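Local coordinates for envelope glycoprotein (Thogoto virus, PDB 5XEA) that probably attaches the virus to its host-cell receptor and then drives fusion of the viral envelope with the host membrane, at residues Leu42-Arg47 with Gly143-Pro148. Numbering follows the deposited sequence.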
loop_
_atom_site.group_PDB
_atom_site.type_symbol
_atom_site.label_atom_id
_atom_site.label_comp_id
_atom_site.label_asym_id
_atom_site.label_seq_id
_atom_site.Cartn_x
_atom_site.Cartn_y
_atom_site.Cartn_z
ATOM N N LEU B 42 -7.422 18.507 15.409
ATOM C CA LEU B 42 -8.836 18.171 15.395
ATOM C C LEU B 42 -9.295 18.027 16.836
ATOM O O LEU B 42 -8.807 17.159 17.568
ATOM C CB LEU B 42 -9.104 16.888 14.610
ATOM C CG LEU B 42 -10.485 16.270 14.859
ATOM C CD1 LEU B 42 -11.596 17.136 14.280
ATOM C CD2 LEU B 42 -10.539 14.862 14.296
ATOM N N THR B 43 -10.193 18.899 17.254
ATOM C CA THR B 43 -10.899 18.734 18.519
ATOM C C THR B 43 -12.310 18.263 18.201
ATOM O O THR B 43 -13.034 18.926 17.446
ATOM C CB THR B 43 -10.922 20.032 19.326
ATOM O OG1 THR B 43 -9.577 20.431 19.603
ATOM C CG2 THR B 43 -11.656 19.814 20.645
ATOM N N ALA B 44 -12.683 17.110 18.746
ATOM C CA ALA B 44 -14.006 16.544 18.511
ATOM C C ALA B 44 -14.635 16.164 19.840
ATOM O O ALA B 44 -14.007 15.490 20.662
ATOM C CB ALA B 44 -13.944 15.326 17.587
ATOM N N GLY B 45 -15.869 16.592 20.045
ATOM C CA GLY B 45 -16.578 16.300 21.278
ATOM C C GLY B 45 -18.006 15.870 21.019
ATOM O O GLY B 45 -18.640 16.292 20.052
ATOM N N TYR B 46 -18.511 15.011 21.914
ATOM C CA TYR B 46 -19.877 14.516 21.829
ATOM C C TYR B 46 -20.533 14.595 23.197
ATOM O O TYR B 46 -19.860 14.548 24.229
ATOM C CB TYR B 46 -19.949 13.065 21.291
ATOM C CG TYR B 46 -19.346 12.006 22.189
ATOM C CD1 TYR B 46 -20.125 11.323 23.124
ATOM C CD2 TYR B 46 -17.996 11.679 22.091
ATOM C CE1 TYR B 46 -19.566 10.363 23.946
ATOM C CE2 TYR B 46 -17.432 10.723 22.913
ATOM C CZ TYR B 46 -18.216 10.062 23.836
ATOM O OH TYR B 46 -17.635 9.103 24.644
ATOM N N ARG B 47 -21.856 14.715 23.186
ATOM C CA ARG B 47 -22.645 14.721 24.413
ATOM C C ARG B 47 -24.073 14.344 24.059
ATOM O O ARG B 47 -24.656 14.918 23.131
ATOM C CB ARG B 47 -22.603 16.090 25.092
ATOM C CG ARG B 47 -23.496 16.222 26.340
ATOM C CD ARG B 47 -23.157 17.533 27.033
ATOM N NE ARG B 47 -23.429 18.660 26.151
ATOM C CZ ARG B 47 -23.035 19.909 26.369
ATOM N NH1 ARG B 47 -22.344 20.214 27.460
ATOM N NH2 ARG B 47 -23.351 20.852 25.488
ATOM N N GLY B 143 -17.711 13.040 25.749
ATOM C CA GLY B 143 -16.319 12.697 25.531
ATOM C C GLY B 143 -15.682 13.717 24.617
ATOM O O GLY B 143 -16.371 14.450 23.897
ATOM N N VAL B 144 -14.352 13.760 24.654
ATOM C CA VAL B 144 -13.612 14.747 23.873
ATOM C C VAL B 144 -12.277 14.139 23.469
ATOM O O VAL B 144 -11.684 13.354 24.217
ATOM C CB VAL B 144 -13.423 16.063 24.652
ATOM C CG1 VAL B 144 -12.580 15.833 25.909
ATOM C CG2 VAL B 144 -12.786 17.152 23.765
ATOM N N THR B 145 -11.820 14.487 22.269
ATOM C CA THR B 145 -10.466 14.180 21.839
ATOM C C THR B 145 -9.854 15.422 21.208
ATOM O O THR B 145 -10.549 16.245 20.602
ATOM C CB THR B 145 -10.414 12.999 20.837
ATOM O OG1 THR B 145 -9.076 12.493 20.752
ATOM C CG2 THR B 145 -10.844 13.435 19.434
ATOM N N THR B 146 -8.543 15.551 21.367
ATOM C CA THR B 146 -7.744 16.536 20.640
ATOM C C THR B 146 -6.623 15.755 19.974
ATOM O O THR B 146 -5.784 15.167 20.663
ATOM C CB THR B 146 -7.178 17.621 21.556
ATOM O OG1 THR B 146 -6.397 17.009 22.594
ATOM C CG2 THR B 146 -8.297 18.451 22.172
ATOM N N SER B 147 -6.640 15.699 18.651
ATOM C CA SER B 147 -5.701 14.821 17.965
ATOM C C SER B 147 -5.146 15.510 16.732
ATOM O O SER B 147 -5.850 16.289 16.076
ATOM C CB SER B 147 -6.356 13.492 17.549
ATOM O OG SER B 147 -6.998 12.865 18.667
ATOM N N PRO B 148 -3.887 15.245 16.398
ATOM C CA PRO B 148 -3.341 15.753 15.139
ATOM C C PRO B 148 -3.808 14.902 13.966
ATOM O O PRO B 148 -3.781 13.671 14.017
ATOM C CB PRO B 148 -1.827 15.634 15.347
ATOM C CG PRO B 148 -1.679 14.464 16.246
ATOM C CD PRO B 148 -2.883 14.493 17.177
#
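Tyr46 lays its phenol ring across the backbone of Gly143, and that pairing is the one aromatic element in an otherwise backbone-driven contact. Tyr46 CG sits between its own N and carbonyl carbon (chi1 66°), which swings the ring over the neighbouring strand. Gly143 N then lies 3.5 Å above the ring plane, over its centre, while Gly143 CA, with no side chain, stands 3.9 Å from the ring centroid, a CH-pi contact over the face.

The same two residues form a hydrogen-bonded pair, as do Ala44 with Thr145 and Leu42 with Ser147. Each pair exchanges two N-H···O bonds; the straightest, at 164°, run between Leu42 and Ser147, with Leu42 N 2.8 Å from Ser147 O. The Gly143 N to Tyr46 O bond is the most bent of the six. On the face shared with Tyr46, Ala44 CB meets Thr145 CG2 at 4.1 Å, and Thr145 OG1 donates along its own strand to Ser147 OG at 3.0 Å.

On the opposite face Thr43 and Thr146 stand side by side, Thr146 CG2 lying 3.5 Å from Thr43 OG1.

Farther out, Trp423 and Phe425 of helix 421-437 cover Leu42 and Thr145, whereas Leu80 and Trp83 of helix 77-86 cover Thr43 and Val144. Backbone bonds from Thr43 to Leu190 and Gly45 to Ser188 add strand 187-192, making 40-56 an interior strand. The axes of 42-47 and 143-148 approach to 4.7 Å and their N-to-C directions lie 173° apart: regular antiparallel pairing within a helix-flanked sheet of a gp64-family fusion glycoprotein.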